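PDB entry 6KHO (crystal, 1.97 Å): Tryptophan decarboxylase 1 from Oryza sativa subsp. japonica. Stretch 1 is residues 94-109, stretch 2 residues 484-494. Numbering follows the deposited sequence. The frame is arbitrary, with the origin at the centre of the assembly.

Stretch 1 94-109: HWASPNFFAFFPSTNS
Stretch 2 484-494: LRFAVGSSLQE

Stretch 1 contains no regular helix or strand. It opens with two linked type I turns, His94 to Ser97 and Ser97 to Phe100, closed by Ser97 N to His94 O (3.0 Å) and Phe100 N to Ser97 O (3.2 Å). Ser97 (phi/psi -63/141) joins them, Phe103 takes positive phi (53/-127), and Phe104, Pro105, Thr107, Asn108 and Ser109 are extended, with Ser106 (-97/84) as the break. Stretch 2 is strand from Leu484 to Ala487, then passes through Gly489 (134/1) into a type I turn, Ser490 to Gln493, closed by Gln493 N to Ser490 O at 2.8 Å.

The register is set by CA separations of 4.0 Å for Pro98 and Gln493, 5.0 Å for Phe101 and Ala487, 5.0 Å for Pro105 and Ser490, and 5.2 Å for Thr107 and Ser491. The partner number falls from Pro98 to Phe101 and then rises, so the chains run in opposite senses first and in the same sense afterwards. One direct hydrogen bond joins backbone to backbone, from Ala487 N to Phe101 O (3.0 Å, 165°). The surface buried between the stretches, both sides summed, is 856 Å².

Side chains supply the other direct hydrogen bonds, each pairing with a backbone group. Ser490 (chi1 t) donates OG to Ser97 O at 2.8 Å. Gln493 (chi1 and chi2 t, chi3 113°) uses both ends of its amide: NE2 donates to Pro98 O (3.0 Å, 171°), while OE1 accepts from Gly489 N at 2.9 Å, bracing its own loop. Both residues are buried, so these polar groups need such partners. Ser491 (m) points toward stretch 1 and accepts Asn108 N on OG (2.8 Å, 163°).

Arg485 (m, t, p, chi4 -94°) also points toward stretch 1. Its NH1 and NH2 donate to Phe103 O at 2.8 and 3.0 Å, with that oxygen near the guanidinium plane. The same group lies over a face of the Phe104 ring, CZ 4.9 Å from the centroid and 24° off the normal, a cation-pi contact. Phe104 (m, chi2 -64°) starts with CB away, but its ring returns to bring CE1 within 3.2 Å of Arg485 NH2.

Phe101 (m, chi2 -66°) has the largest covered area, 110 Å². Its ring forms an offset stack with Phe486 (t, chi2 80°), also buried, centroids 4.4 Å apart and planes at 24°; CD1 of Phe101 lies 3.5 Å from CZ of Phe486. Two C-gamma endo prolines add apolar surface: Pro98 CD sits 4.2 Å from Leu492 CB, and Pro105 CD 4.3 Å from Ala487 CB. Leu492 is m, t. Ala487 CB, pointing toward stretch 1, lies 3.1 Å from Phe103 O, a close approach for a methyl. At Gly489 an ideal CB would lie 3.2 Å from Pro105 CG and jam against the preceding carbonyl, so glycine suits both the contact and the backbone.

Waters bridge the stretches as well. Water 1 donates to Ala96 O (2.6 Å) and Ser490 OG (3.1 Å) and accepts from Leu492 N (2.9 Å). Water 2 accepts from Ser490 N and Gln493 NE2 (both 3.0 Å) and lies 2.7 Å from Phe100 O and 2.8 Å from Ala487 O. Water 5 accepts from Phe103 N and Arg485 NH1, both at 3.0 Å, linking two donors that cannot bond each other. Water 6 bridges Ser106 O (2.8 Å) and Ser491 N (3.0 Å).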

# COMPACT_ATOMS: atom_id res chain seq x y z
N HIS A 94 5.27 -21.34 -4.50
CA HIS A 94 4.55 -21.04 -5.74
C HIS A 94 3.06 -20.90 -5.47
O HIS A 94 2.28 -21.85 -5.60
CB HIS A 94 4.87 -22.08 -6.80
CG HIS A 94 6.31 -22.07 -7.19
ND1 HIS A 94 6.87 -21.06 -7.95
CD2 HIS A 94 7.33 -22.90 -6.87
CE1 HIS A 94 8.16 -21.29 -8.11
NE2 HIS A 94 8.47 -22.40 -7.45
N TRP A 95 2.66 -19.67 -5.12
CA TRP A 95 1.24 -19.36 -4.97
C TRP A 95 0.46 -19.64 -6.25
O TRP A 95 -0.72 -19.99 -6.19
CB TRP A 95 1.08 -17.89 -4.56
CG TRP A 95 1.37 -17.65 -3.13
CD1 TRP A 95 2.60 -17.63 -2.54
CD2 TRP A 95 0.41 -17.41 -2.09
NE1 TRP A 95 2.46 -17.39 -1.19
CE2 TRP A 95 1.13 -17.24 -0.89
CE3 TRP A 95 -0.98 -17.30 -2.06
CZ2 TRP A 95 0.50 -16.98 0.33
CZ3 TRP A 95 -1.60 -17.04 -0.84
CH2 TRP A 95 -0.86 -16.90 0.33
N ALA A 96 1.10 -19.50 -7.42
CA ALA A 96 0.44 -19.73 -8.69
C ALA A 96 0.30 -21.21 -9.03
O ALA A 96 -0.38 -21.54 -10.01
CB ALA A 96 1.19 -19.02 -9.83
N SER A 97 0.94 -22.10 -8.28
CA SER A 97 0.88 -23.51 -8.63
C SER A 97 -0.55 -24.02 -8.55
O SER A 97 -1.29 -23.66 -7.63
CB SER A 97 1.78 -24.33 -7.71
OG SER A 97 1.63 -25.71 -8.00
N PRO A 98 -0.97 -24.89 -9.47
CA PRO A 98 -2.28 -25.56 -9.30
C PRO A 98 -2.34 -26.46 -8.08
O PRO A 98 -3.44 -26.88 -7.71
CB PRO A 98 -2.44 -26.37 -10.60
CG PRO A 98 -1.06 -26.57 -11.08
CD PRO A 98 -0.27 -25.36 -10.68
N ASN A 99 -1.21 -26.75 -7.44
CA ASN A 99 -1.15 -27.58 -6.25
C ASN A 99 -0.95 -26.77 -4.97
O ASN A 99 -0.65 -27.35 -3.93
CB ASN A 99 -0.05 -28.64 -6.41
CG ASN A 99 -0.31 -29.58 -7.57
OD1 ASN A 99 -1.47 -29.92 -7.85
ND2 ASN A 99 0.76 -29.99 -8.28
N PHE A 100 -1.07 -25.45 -5.04
CA PHE A 100 -1.07 -24.61 -3.85
C PHE A 100 -2.47 -24.65 -3.25
O PHE A 100 -3.43 -24.22 -3.90
CB PHE A 100 -0.66 -23.18 -4.24
CG PHE A 100 -0.56 -22.23 -3.08
CD1 PHE A 100 -1.70 -21.62 -2.57
CD2 PHE A 100 0.67 -21.92 -2.52
CE1 PHE A 100 -1.61 -20.72 -1.51
CE2 PHE A 100 0.77 -21.03 -1.48
CZ PHE A 100 -0.39 -20.43 -0.95
N PHE A 101 -2.59 -25.19 -2.03
CA PHE A 101 -3.89 -25.39 -1.39
C PHE A 101 -4.03 -24.65 -0.06
O PHE A 101 -4.95 -24.94 0.70
CB PHE A 101 -4.16 -26.88 -1.15
CG PHE A 101 -4.06 -27.74 -2.38
CD1 PHE A 101 -4.95 -27.60 -3.43
CD2 PHE A 101 -3.07 -28.71 -2.47
CE1 PHE A 101 -4.86 -28.40 -4.56
CE2 PHE A 101 -2.98 -29.52 -3.60
CZ PHE A 101 -3.88 -29.36 -4.64
N ALA A 102 -3.13 -23.72 0.24
CA ALA A 102 -3.04 -23.08 1.55
C ALA A 102 -3.73 -21.72 1.58
O ALA A 102 -4.00 -21.10 0.54
CB ALA A 102 -1.57 -22.94 1.95
N PHE A 103 -4.02 -21.25 2.80
CA PHE A 103 -4.54 -19.90 3.07
C PHE A 103 -5.78 -19.67 2.20
O PHE A 103 -6.72 -20.48 2.27
CB PHE A 103 -3.39 -18.91 2.88
CG PHE A 103 -2.13 -19.33 3.59
CD1 PHE A 103 -2.13 -19.51 4.97
CD2 PHE A 103 -0.96 -19.59 2.90
CE1 PHE A 103 -0.98 -19.92 5.64
CE2 PHE A 103 0.20 -19.99 3.56
CZ PHE A 103 0.18 -20.16 4.93
N PHE A 104 -5.84 -18.60 1.42
CA PHE A 104 -6.77 -18.51 0.30
C PHE A 104 -5.97 -18.21 -0.96
O PHE A 104 -4.94 -17.54 -0.89
CB PHE A 104 -7.84 -17.43 0.50
CG PHE A 104 -8.75 -17.69 1.67
CD1 PHE A 104 -9.58 -18.80 1.70
CD2 PHE A 104 -8.76 -16.82 2.75
CE1 PHE A 104 -10.42 -19.02 2.78
CE2 PHE A 104 -9.60 -17.04 3.84
CZ PHE A 104 -10.42 -18.15 3.85
N PRO A 105 -6.37 -18.73 -2.12
CA PRO A 105 -5.58 -18.50 -3.33
C PRO A 105 -5.54 -17.02 -3.68
O PRO A 105 -6.45 -16.25 -3.35
CB PRO A 105 -6.32 -19.31 -4.40
CG PRO A 105 -7.66 -19.53 -3.87
CD PRO A 105 -7.53 -19.60 -2.37
N SER A 106 -4.45 -16.61 -4.33
CA SER A 106 -4.35 -15.26 -4.88
C SER A 106 -4.72 -15.38 -6.36
O SER A 106 -3.85 -15.53 -7.22
CB SER A 106 -2.95 -14.68 -4.67
OG SER A 106 -1.94 -15.57 -5.16
N THR A 107 -6.03 -15.34 -6.65
CA THR A 107 -6.47 -15.60 -8.02
C THR A 107 -6.08 -14.42 -8.91
O THR A 107 -5.98 -13.28 -8.46
CB THR A 107 -7.98 -15.87 -8.08
OG1 THR A 107 -8.75 -14.71 -7.72
CG2 THR A 107 -8.35 -17.03 -7.15
N ASN A 108 -5.81 -14.73 -10.18
CA ASN A 108 -5.19 -13.76 -11.07
C ASN A 108 -5.77 -13.93 -12.47
O ASN A 108 -6.48 -14.90 -12.76
CB ASN A 108 -3.65 -13.94 -11.07
CG ASN A 108 -2.91 -12.63 -11.26
OD1 ASN A 108 -3.50 -11.59 -11.56
ND2 ASN A 108 -1.58 -12.68 -11.08
N SER A 109 -5.44 -12.98 -13.35
CA SER A 109 -5.94 -13.04 -14.72
C SER A 109 -5.06 -12.19 -15.62
O SER A 109 -4.40 -11.24 -15.16
CB SER A 109 -7.40 -12.56 -14.81
OG SER A 109 -7.52 -11.17 -14.50
N LEU A 484 -6.80 -29.81 8.93
CA LEU A 484 -6.17 -29.45 7.67
C LEU A 484 -7.14 -28.61 6.85
O LEU A 484 -8.30 -29.00 6.66
CB LEU A 484 -5.74 -30.69 6.89
CG LEU A 484 -4.68 -31.59 7.53
CD1 LEU A 484 -4.10 -32.58 6.51
CD2 LEU A 484 -3.56 -30.76 8.14
N ARG A 485 -6.67 -27.47 6.36
CA ARG A 485 -7.43 -26.68 5.39
C ARG A 485 -7.09 -27.10 3.97
O ARG A 485 -5.93 -27.35 3.63
CB ARG A 485 -7.13 -25.19 5.57
CG ARG A 485 -7.56 -24.61 6.90
CD ARG A 485 -7.05 -23.18 7.07
NE ARG A 485 -7.91 -22.19 6.42
CZ ARG A 485 -7.72 -21.73 5.19
NH1 ARG A 485 -6.70 -22.18 4.44
NH2 ARG A 485 -8.54 -20.82 4.69
N PHE A 486 -8.12 -27.18 3.13
CA PHE A 486 -7.99 -27.41 1.69
C PHE A 486 -8.72 -26.27 0.97
O PHE A 486 -9.94 -26.32 0.82
CB PHE A 486 -8.54 -28.78 1.28
CG PHE A 486 -8.05 -29.25 -0.06
CD1 PHE A 486 -6.79 -29.82 -0.20
CD2 PHE A 486 -8.86 -29.12 -1.19
CE1 PHE A 486 -6.35 -30.26 -1.44
CE2 PHE A 486 -8.42 -29.55 -2.43
CZ PHE A 486 -7.16 -30.12 -2.56
N ALA A 487 -7.96 -25.26 0.54
CA ALA A 487 -8.53 -24.05 -0.05
C ALA A 487 -8.38 -24.13 -1.57
O ALA A 487 -7.27 -23.98 -2.10
CB ALA A 487 -7.84 -22.81 0.51
N VAL A 488 -9.49 -24.38 -2.25
CA VAL A 488 -9.54 -24.58 -3.69
C VAL A 488 -9.56 -23.23 -4.39
O VAL A 488 -10.13 -22.26 -3.87
CB VAL A 488 -10.79 -25.41 -4.04
CG1 VAL A 488 -11.17 -25.26 -5.51
CG2 VAL A 488 -10.59 -26.89 -3.68
N GLY A 489 -8.92 -23.14 -5.56
CA GLY A 489 -9.15 -22.01 -6.44
C GLY A 489 -7.95 -21.31 -7.06
O GLY A 489 -8.13 -20.33 -7.79
N SER A 490 -6.74 -21.78 -6.78
CA SER A 490 -5.58 -21.29 -7.52
C SER A 490 -5.90 -21.24 -9.01
O SER A 490 -6.51 -22.16 -9.56
CB SER A 490 -4.37 -22.20 -7.26
OG SER A 490 -3.24 -21.75 -7.98
N SER A 491 -5.55 -20.12 -9.66
CA SER A 491 -6.11 -19.84 -10.98
C SER A 491 -5.74 -20.92 -12.01
O SER A 491 -6.54 -21.23 -12.90
CB SER A 491 -5.65 -18.46 -11.47
OG SER A 491 -6.26 -17.45 -10.67
N LEU A 492 -4.54 -21.50 -11.91
CA LEU A 492 -4.15 -22.56 -12.85
C LEU A 492 -4.77 -23.92 -12.52
O LEU A 492 -4.63 -24.86 -13.31
CB LEU A 492 -2.63 -22.68 -12.89
CG LEU A 492 -1.95 -21.50 -13.59
CD1 LEU A 492 -0.43 -21.57 -13.52
CD2 LEU A 492 -2.43 -21.45 -15.04
N GLN A 493 -5.47 -24.03 -11.40
CA GLN A 493 -5.91 -25.32 -10.88
C GLN A 493 -7.20 -25.77 -11.57
O GLN A 493 -8.15 -25.00 -11.71
CB GLN A 493 -6.11 -25.19 -9.37
CG GLN A 493 -6.92 -26.27 -8.70
CD GLN A 493 -7.11 -25.93 -7.24
OE1 GLN A 493 -8.23 -25.66 -6.80
NE2 GLN A 493 -6.02 -25.90 -6.49
N GLU A 494 -7.21 -27.03 -12.03
CA GLU A 494 -8.37 -27.65 -12.65
C GLU A 494 -8.87 -28.80 -11.77
O GLU A 494 -8.24 -29.17 -10.77
CB GLU A 494 -8.03 -28.15 -14.05
CG GLU A 494 -7.92 -27.05 -15.09
CD GLU A 494 -7.27 -27.53 -16.39
OE1 GLU A 494 -7.28 -28.75 -16.66
OE2 GLU A 494 -6.74 -26.68 -17.14
O HOH W 1 -2.47 -20.03 -10.43
O HOH W 2 -5.99 -23.67 -4.52
O HOH W 3 -4.09 -25.69 3.47
O HOH W 4 -5.30 -21.76 -1.67
O HOH W 5 -4.00 -23.24 5.06
O HOH W 6 -3.90 -18.16 -8.09